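Local coordinates for protein SmhA (Serratia marcescens, PDB 7A27) that probably serves as one of the three components of Smh, an alpha-helical toxin that forms pores in target membranes, here in its soluble form, at residues 70-75 with 131-136; 167-172 with 276-281; 181-186 with 247-252; 113-118 with 310-315. One frame throughout, in Å; residues are numbered along the deposited sequence.

Interaction 1. Residues 70-75 with 131-136; sequences QNTVAE and TQLQAK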
loop_
_atom_site.group_PDB
_atom_site.type_symbol
_atom_site.label_atom_id
_atom_site.label_comp_id
_atom_site.label_asym_id
_atom_site.label_seq_id
_atom_site.Cartn_x
_atom_site.Cartn_y
_atom_site.Cartn_z
ATOM N N GLN A 70 0.159 -8.920 8.918
ATOM C CA GLN A 70 -0.859 -9.587 9.785
ATOM C C GLN A 70 -1.767 -8.591 10.518
ATOM O O GLN A 70 -2.975 -8.896 10.599
ATOM C CB GLN A 70 -0.188 -10.542 10.777
ATOM C CG GLN A 70 0.456 -11.735 10.058
ATOM C CD GLN A 70 1.189 -12.713 10.945
ATOM O OE1 GLN A 70 1.026 -12.721 12.161
ATOM N NE2 GLN A 70 2.002 -13.562 10.340
ATOM N N ASN A 71 -1.240 -7.465 11.024
ATOM C CA ASN A 71 -2.029 -6.479 11.824
ATOM C C ASN A 71 -2.517 -5.289 10.980
ATOM O O ASN A 71 -3.742 -5.082 10.903
ATOM C CB ASN A 71 -1.246 -5.992 13.044
ATOM C CG ASN A 71 -0.906 -7.127 13.992
ATOM O OD1 ASN A 71 -1.011 -8.302 13.630
ATOM N ND2 ASN A 71 -0.519 -6.803 15.220
ATOM N N THR A 72 -1.601 -4.511 10.403
ATOM C CA THR A 72 -1.919 -3.258 9.668
ATOM C C THR A 72 -2.852 -3.521 8.472
ATOM O O THR A 72 -3.740 -2.688 8.220
ATOM C CB THR A 72 -0.651 -2.538 9.205
ATOM O OG1 THR A 72 0.365 -2.658 10.198
ATOM C CG2 THR A 72 -0.913 -1.081 8.926
ATOM N N VAL A 73 -2.666 -4.601 7.725
ATOM C CA VAL A 73 -3.562 -4.905 6.573
ATOM C C VAL A 73 -4.990 -5.094 7.099
ATOM O O VAL A 73 -5.918 -4.579 6.472
ATOM C CB VAL A 73 -3.090 -6.124 5.757
ATOM C CG1 VAL A 73 -4.161 -6.596 4.778
ATOM C CG2 VAL A 73 -1.792 -5.835 5.016
ATOM N N ALA A 74 -5.153 -5.806 8.222
ATOM C CA ALA A 74 -6.460 -6.087 8.865
ATOM C C ALA A 74 -7.085 -4.758 9.303
ATOM O O ALA A 74 -8.285 -4.567 9.043
ATOM C CB ALA A 74 -6.302 -7.063 10.009
ATOM N N GLU A 75 -6.293 -3.877 9.913
ATOM C CA GLU A 75 -6.745 -2.526 10.338
ATOM C C GLU A 75 -7.356 -1.813 9.116
ATOM O O GLU A 75 -8.463 -1.271 9.263
ATOM C CB GLU A 75 -5.601 -1.697 10.936
ATOM C CG GLU A 75 -5.000 -2.207 12.232
ATOM C CD GLU A 75 -5.674 -1.772 13.520
ATOM O OE1 GLU A 75 -5.983 -2.666 14.345
ATOM O OE2 GLU A 75 -5.815 -0.531 13.735
ATOM N N THR A 131 -2.802 7.314 13.041
ATOM C CA THR A 131 -1.906 7.591 14.181
ATOM C C THR A 131 -0.953 6.402 14.362
ATOM O O THR A 131 0.226 6.662 14.684
ATOM C CB THR A 131 -2.697 7.976 15.428
ATOM O OG1 THR A 131 -3.510 9.104 15.092
ATOM C CG2 THR A 131 -1.797 8.320 16.590
ATOM N N GLN A 132 -1.411 5.159 14.149
ATOM C CA GLN A 132 -0.543 3.954 14.264
ATOM C C GLN A 132 0.486 3.960 13.119
ATOM O O GLN A 132 1.660 3.674 13.378
ATOM C CB GLN A 132 -1.352 2.657 14.277
ATOM C CG GLN A 132 -1.853 2.247 15.648
ATOM C CD GLN A 132 -2.646 0.959 15.588
ATOM O OE1 GLN A 132 -2.615 0.217 14.602
ATOM N NE2 GLN A 132 -3.344 0.652 16.677
ATOM N N LEU A 133 0.068 4.263 11.892
ATOM C CA LEU A 133 0.970 4.305 10.715
ATOM C C LEU A 133 2.052 5.370 10.936
ATOM O O LEU A 133 3.220 5.112 10.616
ATOM C CB LEU A 133 0.136 4.598 9.461
ATOM C CG LEU A 133 -0.670 3.421 8.926
ATOM C CD1 LEU A 133 -1.605 3.862 7.824
ATOM C CD2 LEU A 133 0.268 2.348 8.408
ATOM N N GLN A 134 1.661 6.522 11.472
ATOM C CA GLN A 134 2.554 7.678 11.748
ATOM C C GLN A 134 3.621 7.255 12.769
ATOM O O GLN A 134 4.797 7.600 12.570
ATOM C CB GLN A 134 1.701 8.847 12.240
ATOM C CG GLN A 134 2.388 10.197 12.158
ATOM C CD GLN A 134 1.463 11.287 12.636
ATOM O OE1 GLN A 134 0.804 11.951 11.840
ATOM N NE2 GLN A 134 1.341 11.415 13.950
ATOM N N ALA A 135 3.221 6.510 13.805
ATOM C CA ALA A 135 4.106 5.992 14.873
ATOM C C ALA A 135 5.157 5.051 14.268
ATOM O O ALA A 135 6.348 5.205 14.580
ATOM C CB ALA A 135 3.290 5.291 15.923
ATOM N N LYS A 136 4.733 4.097 13.446
ATOM C CA LYS A 136 5.651 3.152 12.780
ATOM C C LYS A 136 6.608 3.947 11.896
ATOM O O LYS A 136 7.820 3.700 11.972
ATOM C CB LYS A 136 4.890 2.107 11.956
ATOM C CG LYS A 136 4.289 0.953 12.741
ATOM C CD LYS A 136 5.384 0.149 13.459
ATOM C CE LYS A 136 4.973 -1.215 13.981
ATOM N NZ LYS A 136 3.925 -1.177 15.029
#
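T72 and L133 meet methyl to methyl, CG2 of T72 lying 3.7 Å from CD2 of L133. The threonine sends CG2 away from its own backbone N and folds OG1 back beside that N (chi1 -38°), giving its apolar branch to the partner helix. Threonine suits this half-open place because its methyl can pack while OG1 is turned back beside the backbone. The first bond of L133 does not aim at T72, yet its far end closes in. Leucine fits as the inner member, since Y291 and M298 of helix 272-299 also press on it. The pairing ties helix 48-96 to helix 104-155, consecutive antiparallel helices in the long bundle of this toxin, with helix 272-299 packed against L133. One turn on from T72, toward solvent, E75 faces Q132. The glutamate chain bends at chi2 (-87°) and brings its carboxylate over to the end of Q132, whose chain is straight beyond CG; the two chains cross at about a right angle. Polar residues are apt at this outer margin, where water can reach both groups. One turn after Q132, the K136 side chain touches Q64 and V67 of helix 48-96.

Interaction 2. Residues 167-172 with 276-281; sequences QTIAEL and VAKSVQ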
loop_
_atom_site.group_PDB
_atom_site.type_symbol
_atom_site.label_atom_id
_atom_site.label_comp_id
_atom_site.label_asym_id
_atom_site.label_seq_id
_atom_site.Cartn_x
_atom_site.Cartn_y
_atom_site.Cartn_z
ATOM N N GLN A 167 28.497 1.663 -6.725
ATOM C CA GLN A 167 27.600 2.672 -7.347
ATOM C C GLN A 167 26.782 1.968 -8.430
ATOM O O GLN A 167 25.573 2.207 -8.482
ATOM C CB GLN A 167 28.382 3.848 -7.920
ATOM C CG GLN A 167 27.551 5.107 -8.157
ATOM C CD GLN A 167 28.190 5.951 -9.243
ATOM O OE1 GLN A 167 28.359 5.492 -10.378
ATOM N NE2 GLN A 167 28.580 7.179 -8.907
ATOM N N THR A 168 27.412 1.117 -9.246
ATOM C CA THR A 168 26.733 0.334 -10.315
ATOM C C THR A 168 25.540 -0.390 -9.687
ATOM O O THR A 168 24.444 -0.320 -10.264
ATOM C CB THR A 168 27.678 -0.653 -11.010
ATOM O OG1 THR A 168 28.731 0.098 -11.614
ATOM C CG2 THR A 168 26.985 -1.469 -12.076
ATOM N N ILE A 169 25.755 -1.018 -8.530
ATOM C CA ILE A 169 24.710 -1.762 -7.768
ATOM C C ILE A 169 23.634 -0.776 -7.294
ATOM O O ILE A 169 22.459 -1.027 -7.562
ATOM C CB ILE A 169 25.355 -2.560 -6.619
ATOM C CG1 ILE A 169 26.134 -3.755 -7.177
ATOM C CG2 ILE A 169 24.324 -2.989 -5.584
ATOM C CD1 ILE A 169 27.008 -4.445 -6.169
ATOM N N ALA A 170 24.016 0.316 -6.637
ATOM C CA ALA A 170 23.076 1.328 -6.096
ATOM C C ALA A 170 22.194 1.832 -7.234
ATOM O O ALA A 170 20.990 1.906 -7.028
ATOM C CB ALA A 170 23.827 2.457 -5.425
ATOM N N GLU A 171 22.786 2.121 -8.398
ATOM C CA GLU A 171 22.094 2.666 -9.596
ATOM C C GLU A 171 21.113 1.628 -10.134
ATOM O O GLU A 171 19.998 2.022 -10.471
ATOM C CB GLU A 171 23.097 3.148 -10.651
ATOM C CG GLU A 171 23.651 4.528 -10.317
ATOM C CD GLU A 171 24.672 5.134 -11.267
ATOM O OE1 GLU A 171 25.464 4.340 -11.895
ATOM O OE2 GLU A 171 24.666 6.412 -11.382
ATOM N N LEU A 172 21.500 0.357 -10.202
ATOM C CA LEU A 172 20.627 -0.737 -10.707
ATOM C C LEU A 172 19.431 -0.954 -9.772
ATOM O O LEU A 172 18.321 -1.091 -10.296
ATOM C CB LEU A 172 21.462 -2.007 -10.888
ATOM C CG LEU A 172 22.367 -1.982 -12.118
ATOM C CD1 LEU A 172 23.431 -3.076 -12.072
ATOM C CD2 LEU A 172 21.520 -2.104 -13.387
ATOM N N VAL A 276 26.126 -8.094 0.585
ATOM C CA VAL A 276 24.939 -8.595 1.341
ATOM C C VAL A 276 24.206 -7.388 1.943
ATOM O O VAL A 276 23.023 -7.210 1.640
ATOM C CB VAL A 276 25.333 -9.619 2.420
ATOM C CG1 VAL A 276 24.142 -9.986 3.297
ATOM C CG2 VAL A 276 25.950 -10.874 1.827
ATOM N N ALA A 277 24.903 -6.575 2.735
ATOM C CA ALA A 277 24.356 -5.373 3.402
ATOM C C ALA A 277 23.570 -4.518 2.395
ATOM O O ALA A 277 22.460 -4.073 2.749
ATOM C CB ALA A 277 25.467 -4.596 4.054
ATOM N N LYS A 278 24.113 -4.335 1.184
ATOM C CA LYS A 278 23.498 -3.522 0.105
ATOM C C LYS A 278 22.214 -4.187 -0.389
ATOM O O LYS A 278 21.224 -3.448 -0.582
ATOM C CB LYS A 278 24.439 -3.350 -1.090
ATOM C CG LYS A 278 25.637 -2.438 -0.911
ATOM C CD LYS A 278 26.191 -1.993 -2.272
ATOM C CE LYS A 278 26.428 -0.501 -2.349
ATOM N NZ LYS A 278 25.254 0.320 -1.962
ATOM N N SER A 279 22.247 -5.514 -0.584
ATOM C CA SER A 279 21.101 -6.338 -1.046
ATOM C C SER A 279 19.909 -6.208 -0.084
ATOM O O SER A 279 18.742 -6.138 -0.582
ATOM C CB SER A 279 21.482 -7.772 -1.190
ATOM O OG SER A 279 20.309 -8.542 -1.352
ATOM N N VAL A 280 20.189 -6.212 1.229
ATOM C CA VAL A 280 19.168 -6.110 2.315
ATOM C C VAL A 280 18.579 -4.704 2.304
ATOM O O VAL A 280 17.338 -4.590 2.331
ATOM C CB VAL A 280 19.751 -6.435 3.705
ATOM C CG1 VAL A 280 18.786 -6.087 4.825
ATOM C CG2 VAL A 280 20.145 -7.893 3.805
ATOM N N GLN A 281 19.450 -3.687 2.280
ATOM C CA GLN A 281 19.067 -2.254 2.324
ATOM C C GLN A 281 18.175 -1.914 1.124
ATOM O O GLN A 281 17.263 -1.078 1.303
ATOM C CB GLN A 281 20.319 -1.385 2.377
ATOM C CG GLN A 281 20.047 0.094 2.188
ATOM C CD GLN A 281 18.990 0.624 3.123
ATOM O OE1 GLN A 281 18.742 0.060 4.198
ATOM N NE2 GLN A 281 18.361 1.715 2.698
#
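K278 leaves its helix with CG anti to the carbonyl carbon (chi1 -72°), runs on nearly straight through chi2, and then bends at chi3 and chi4, which lays its aliphatic part against I169 and turns its amine aside. With CG1 of I169 beside the backbone N (chi1 -72°), CG2 falls anti to that N, and this methyl meets CD of K278 at 3.9 Å, the two chains slanting past each other. The lysine is thus used for both its halves: methylenes pack on the branched isoleucine, while NZ continues past A170, passing 4.3 Å from the alanine CB. Alanine's short side chain suits a place where the lysine amine passes by. The charge is not answered within the pair of segments, for NZ makes a salt bridge with E155, the last residue of helix 104-155, which probably keeps the amine ionised. I169 belongs to a more buried layer, resting also on A263, Y264 and L267 of helix 247-268. Helix 272-299 in turn packs V276 and S279 on Y231 of strand 230-237, A277 on F147 of helix 104-155, and V280 on Y57 and L61 of helix 48-96.

Interaction 3. Residues 181-186 with 247-252; sequences QSIADA and QQAVNE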
loop_
_atom_site.group_PDB
_atom_site.type_symbol
_atom_site.label_atom_id
_atom_site.label_comp_id
_atom_site.label_asym_id
_atom_site.label_seq_id
_atom_site.Cartn_x
_atom_site.Cartn_y
_atom_site.Cartn_z
ATOM N N GLN A 181 7.472 -0.619 -9.881
ATOM C CA GLN A 181 6.389 0.375 -9.722
ATOM C C GLN A 181 5.568 0.424 -11.015
ATOM O O GLN A 181 4.323 0.416 -10.915
ATOM C CB GLN A 181 6.966 1.733 -9.327
ATOM C CG GLN A 181 5.908 2.786 -9.029
ATOM C CD GLN A 181 5.073 2.473 -7.809
ATOM O OE1 GLN A 181 5.577 2.263 -6.696
ATOM N NE2 GLN A 181 3.768 2.476 -8.039
ATOM N N SER A 182 6.218 0.422 -12.184
ATOM C CA SER A 182 5.535 0.505 -13.506
ATOM C C SER A 182 4.635 -0.718 -13.727
ATOM O O SER A 182 3.522 -0.545 -14.293
ATOM C CB SER A 182 6.521 0.687 -14.657
ATOM O OG SER A 182 7.034 2.011 -14.704
ATOM N N ILE A 183 5.117 -1.895 -13.310
ATOM C CA ILE A 183 4.447 -3.221 -13.462
ATOM C C ILE A 183 3.232 -3.276 -12.534
ATOM O O ILE A 183 2.142 -3.715 -12.988
ATOM C CB ILE A 183 5.444 -4.360 -13.173
ATOM C CG1 ILE A 183 6.508 -4.453 -14.270
ATOM C CG2 ILE A 183 4.707 -5.681 -12.984
ATOM C CD1 ILE A 183 7.674 -5.329 -13.922
ATOM N N ALA A 184 3.428 -2.879 -11.278
ATOM C CA ALA A 184 2.367 -2.881 -10.256
ATOM C C ALA A 184 1.219 -1.968 -10.712
ATOM O O ALA A 184 0.056 -2.382 -10.524
ATOM C CB ALA A 184 2.937 -2.477 -8.924
ATOM N N ASP A 185 1.535 -0.805 -11.305
ATOM C CA ASP A 185 0.526 0.184 -11.782
ATOM C C ASP A 185 -0.379 -0.481 -12.835
ATOM O O ASP A 185 -1.622 -0.302 -12.763
ATOM C CB ASP A 185 1.148 1.433 -12.427
ATOM C CG ASP A 185 1.941 2.382 -11.544
ATOM O OD1 ASP A 185 1.846 2.248 -10.305
ATOM O OD2 ASP A 185 2.645 3.260 -12.138
ATOM N N ALA A 186 0.240 -1.198 -13.781
ATOM C CA ALA A 186 -0.423 -1.893 -14.902
ATOM C C ALA A 186 -1.298 -3.027 -14.368
ATOM O O ALA A 186 -2.425 -3.175 -14.882
ATOM C CB ALA A 186 0.609 -2.406 -15.858
ATOM N N GLN A 247 4.813 -4.130 -20.932
ATOM C CA GLN A 247 5.814 -5.035 -21.552
ATOM C C GLN A 247 7.213 -4.421 -21.461
ATOM O O GLN A 247 8.167 -5.165 -21.146
ATOM C CB GLN A 247 5.425 -5.380 -22.989
ATOM C CG GLN A 247 6.217 -6.547 -23.566
ATOM C CD GLN A 247 6.073 -7.797 -22.731
ATOM O OE1 GLN A 247 4.975 -8.251 -22.394
ATOM N NE2 GLN A 247 7.220 -8.328 -22.348
ATOM N N GLN A 248 7.332 -3.110 -21.690
ATOM C CA GLN A 248 8.653 -2.416 -21.694
ATOM C C GLN A 248 9.273 -2.535 -20.297
ATOM O O GLN A 248 10.449 -2.904 -20.214
ATOM C CB GLN A 248 8.522 -0.979 -22.211
ATOM C CG GLN A 248 9.816 -0.169 -22.176
ATOM C CD GLN A 248 10.961 -0.798 -22.928
ATOM O OE1 GLN A 248 10.805 -1.293 -24.038
ATOM N NE2 GLN A 248 12.146 -0.739 -22.336
ATOM N N ALA A 249 8.508 -2.278 -19.245
ATOM C CA ALA A 249 8.998 -2.379 -17.851
ATOM C C ALA A 249 9.459 -3.819 -17.578
ATOM O O ALA A 249 10.550 -3.977 -17.004
ATOM C CB ALA A 249 7.939 -1.917 -16.878
ATOM N N VAL A 250 8.692 -4.829 -18.008
ATOM C CA VAL A 250 9.025 -6.274 -17.797
ATOM C C VAL A 250 10.359 -6.604 -18.475
ATOM O O VAL A 250 11.140 -7.387 -17.875
ATOM C CB VAL A 250 7.897 -7.201 -18.292
ATOM C CG1 VAL A 250 8.315 -8.661 -18.334
ATOM C CG2 VAL A 250 6.659 -7.040 -17.443
ATOM N N ASN A 251 10.582 -6.049 -19.675
ATOM C CA ASN A 251 11.817 -6.256 -20.471
ATOM C C ASN A 251 12.989 -5.572 -19.756
ATOM O O ASN A 251 14.039 -6.204 -19.659
ATOM C CB ASN A 251 11.644 -5.801 -21.921
ATOM C CG ASN A 251 10.652 -6.636 -22.714
ATOM O OD1 ASN A 251 10.217 -7.708 -22.287
ATOM N ND2 ASN A 251 10.287 -6.160 -23.892
ATOM N N GLU A 252 12.816 -4.335 -19.280
ATOM C CA GLU A 252 13.853 -3.583 -18.516
ATOM C C GLU A 252 14.192 -4.364 -17.240
ATOM O O GLU A 252 15.386 -4.496 -16.909
ATOM C CB GLU A 252 13.415 -2.156 -18.143
ATOM C CG GLU A 252 13.628 -1.122 -19.248
ATOM C CD GLU A 252 13.049 0.280 -19.032
ATOM O OE1 GLU A 252 12.724 0.889 -20.056
ATOM O OE2 GLU A 252 12.945 0.781 -17.886
#
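This is a close, largely apolar helix-to-helix contact between S182 and I183 near the end of helix 160-188 and A249 and V250 in the first turn of helix 247-268. The two helices enclose the strand hairpin 198-206 and 230-237 along the chain. Their segments run roughly antiparallel, 146° apart, with axes 8.8 Å from each other at the closest. Small residues at the crossing make this possible. CB of A249 lies against both S182 and I183, meeting CB of S182 at 3.7 Å and CG1 of I183 at 3.9 Å. S182 presents its CB because OG folds beside its own backbone N and makes a weak hydrogen bond with the carbonyl of K178 one turn back, so the hydroxyl is turned to its own helix and the CB is what meets the partner. The first bond of I183 does not point at the partner, but CG1, anti to the carbonyl carbon, swings the chain across, and CD1 stops 4.0 Å from CG2 of V250, the two chains crossing at about a right angle. Along helix 247-268, Q248 braces the next turn: its NE2 gives a hydrogen bond of 2.9 Å to OE1 of E252, approaching on the anti side of the carboxylate, while OE2 of E252 accepts from ND2 of N179, adding a polar link to helix 160-188. A238, in the loop after strand 230-237, touches both I183 and V250, S244 touches V250, and helix 14-37 reaches Q181 and A184 through L27.

Interaction 4. Residues 113-118 with 310-315; sequences AALSDV and EAYLTA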
loop_
_atom_site.group_PDB
_atom_site.type_symbol
_atom_site.label_atom_id
_atom_site.label_comp_id
_atom_site.label_asym_id
_atom_site.label_seq_id
_atom_site.Cartn_x
_atom_site.Cartn_y
_atom_site.Cartn_z
ATOM N N ALA A 113 -29.312 12.922 9.225
ATOM C CA ALA A 113 -28.683 13.424 10.468
ATOM C C ALA A 113 -27.950 12.265 11.159
ATOM O O ALA A 113 -26.826 12.483 11.604
ATOM C CB ALA A 113 -29.703 14.059 11.376
ATOM N N ALA A 114 -28.541 11.068 11.207
ATOM C CA ALA A 114 -27.936 9.863 11.821
ATOM C C ALA A 114 -26.682 9.426 11.048
ATOM O O ALA A 114 -25.698 9.045 11.698
ATOM C CB ALA A 114 -28.941 8.747 11.901
ATOM N N LEU A 115 -26.706 9.452 9.715
ATOM C CA LEU A 115 -25.523 9.038 8.909
ATOM C C LEU A 115 -24.388 10.046 9.119
ATOM O O LEU A 115 -23.223 9.623 9.073
ATOM C CB LEU A 115 -25.897 8.873 7.435
ATOM C CG LEU A 115 -26.981 7.829 7.146
ATOM C CD1 LEU A 115 -27.056 7.521 5.657
ATOM C CD2 LEU A 115 -26.732 6.536 7.918
ATOM N N SER A 116 -24.708 11.315 9.383
ATOM C CA SER A 116 -23.710 12.356 9.732
ATOM C C SER A 116 -22.887 11.848 10.917
ATOM O O SER A 116 -21.650 11.898 10.854
ATOM C CB SER A 116 -24.387 13.652 10.057
ATOM O OG SER A 116 -23.464 14.635 10.479
ATOM N N ASP A 117 -23.580 11.351 11.944
ATOM C CA ASP A 117 -23.006 10.759 13.178
ATOM C C ASP A 117 -22.074 9.594 12.800
ATOM O O ASP A 117 -20.918 9.578 13.269
ATOM C CB ASP A 117 -24.131 10.263 14.086
ATOM C CG ASP A 117 -23.753 9.991 15.519
ATOM O OD1 ASP A 117 -22.868 10.695 15.981
ATOM O OD2 ASP A 117 -24.359 9.081 16.142
ATOM N N VAL A 118 -22.563 8.644 11.995
ATOM C CA VAL A 118 -21.801 7.433 11.593
ATOM C C VAL A 118 -20.523 7.881 10.894
ATOM O O VAL A 118 -19.450 7.359 11.232
ATOM C CB VAL A 118 -22.627 6.515 10.686
ATOM C CG1 VAL A 118 -21.763 5.370 10.115
ATOM C CG2 VAL A 118 -23.849 5.988 11.422
ATOM N N GLU A 310 -19.981 16.680 7.599
ATOM C CA GLU A 310 -20.415 18.097 7.497
ATOM C C GLU A 310 -21.501 18.206 6.410
ATOM O O GLU A 310 -22.530 18.853 6.661
ATOM C CB GLU A 310 -19.237 19.031 7.199
ATOM C CG GLU A 310 -18.281 19.317 8.347
ATOM C CD GLU A 310 -17.054 20.137 7.916
ATOM O OE1 GLU A 310 -15.945 19.950 8.526
ATOM O OE2 GLU A 310 -17.186 20.968 6.957
ATOM N N ALA A 311 -21.305 17.578 5.251
ATOM C CA ALA A 311 -22.240 17.629 4.107
ATOM C C ALA A 311 -23.603 17.079 4.519
ATOM O O ALA A 311 -24.620 17.660 4.113
ATOM C CB ALA A 311 -21.676 16.845 2.956
ATOM N N TYR A 312 -23.610 15.992 5.289
ATOM C CA TYR A 312 -24.838 15.294 5.735
ATOM C C TYR A 312 -25.544 16.115 6.822
ATOM O O TYR A 312 -26.794 16.168 6.812
ATOM C CB TYR A 312 -24.507 13.862 6.154
ATOM C CG TYR A 312 -24.644 12.843 5.056
ATOM C CD1 TYR A 312 -23.800 12.842 3.961
ATOM C CD2 TYR A 312 -25.630 11.872 5.101
ATOM C CE1 TYR A 312 -23.936 11.916 2.942
ATOM C CE2 TYR A 312 -25.766 10.928 4.093
ATOM C CZ TYR A 312 -24.917 10.951 3.007
ATOM O OH TYR A 312 -25.070 10.043 2.005
ATOM N N LEU A 313 -24.786 16.763 7.706
ATOM C CA LEU A 313 -25.323 17.606 8.809
ATOM C C LEU A 313 -26.089 18.799 8.220
ATOM O O LEU A 313 -27.203 19.066 8.704
ATOM C CB LEU A 313 -24.163 18.065 9.703
ATOM C CG LEU A 313 -24.563 18.888 10.923
ATOM C CD1 LEU A 313 -25.539 18.113 11.798
ATOM C CD2 LEU A 313 -23.351 19.304 11.734
ATOM N N THR A 314 -25.486 19.480 7.236
ATOM C CA THR A 314 -26.051 20.661 6.529
ATOM C C THR A 314 -27.268 20.263 5.693
ATOM O O THR A 314 -28.206 21.077 5.628
ATOM C CB THR A 314 -25.003 21.420 5.713
ATOM O OG1 THR A 314 -24.440 20.542 4.750
ATOM C CG2 THR A 314 -23.907 22.004 6.576
ATOM N N ALA A 315 -27.251 19.071 5.097
ATOM C CA ALA A 315 -28.302 18.537 4.207
ATOM C C ALA A 315 -29.607 18.279 4.956
ATOM O O ALA A 315 -30.663 18.606 4.391
ATOM C CB ALA A 315 -27.828 17.263 3.567
#
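Y312 and S116 bring the two helices together almost backbone to backbone, their CA atoms only 5.1 Å apart, with L115 and, at the margin, L313 joining in. Y312 buries the largest area. Its CB sits 3.9 Å from CB of S116, and its ring then extends toward L115, whose CB lies 3.8 Å from CD2 while its CD1 comes 4.0 Å from CE2 of the ring. Leucine and tyrosine slant past each other, and it is the CD2-CE2 side of the ring that meets the aliphatic chain. The polar end of Y312 is provided for further on: OH hydrogen-bonds to the carbonyl of L9 in the N-terminal loop, which suits tyrosine to a buried place that still has one carbonyl to satisfy. S116 is valuable for being small. Its OG, anti to the backbone N (chi1 176°), points across the interface, where it lies 3.6 Å from CB of L313 and donates a hydrogen bond to the carbonyl of A309, one turn before L313. The hydroxyl is therefore buried yet paired, and it joins the helices by a side-chain-to-backbone bond. L115 also touches F86, L89 and V93 of helix 48-96, and V90 of that helix touches Y312. With segment axes 162° apart in direction and approaching to 7.9 Å, helices 104-155 and 301-321 form a nearly antiparallel pair, packed on helix 48-96 as in the elongated helical bundle that characterises toxins related to ClyA.

In the fold
The four contacts are spread along one elongated chain. Interactions 1 and 4 both use helix 104-155, their centres 28 Å apart, and join it to helix 48-96 and helix 301-321. Interactions 2 and 3, with centres 21 Å apart, share helix 160-188 and hold it to helices 272-299 and 247-268. Interaction 4 lies across the chain's centre from both, 52 Å from interaction 2 and 43 Å from interaction 3, centre to centre. In sequence interaction 3 is nested within interaction 2 and that within interaction 4, while interactions 1 and 4 interlock. Helices thus return repeatedly along one long axis, consistent with a soluble form in which the strand hairpin is packed among the helices.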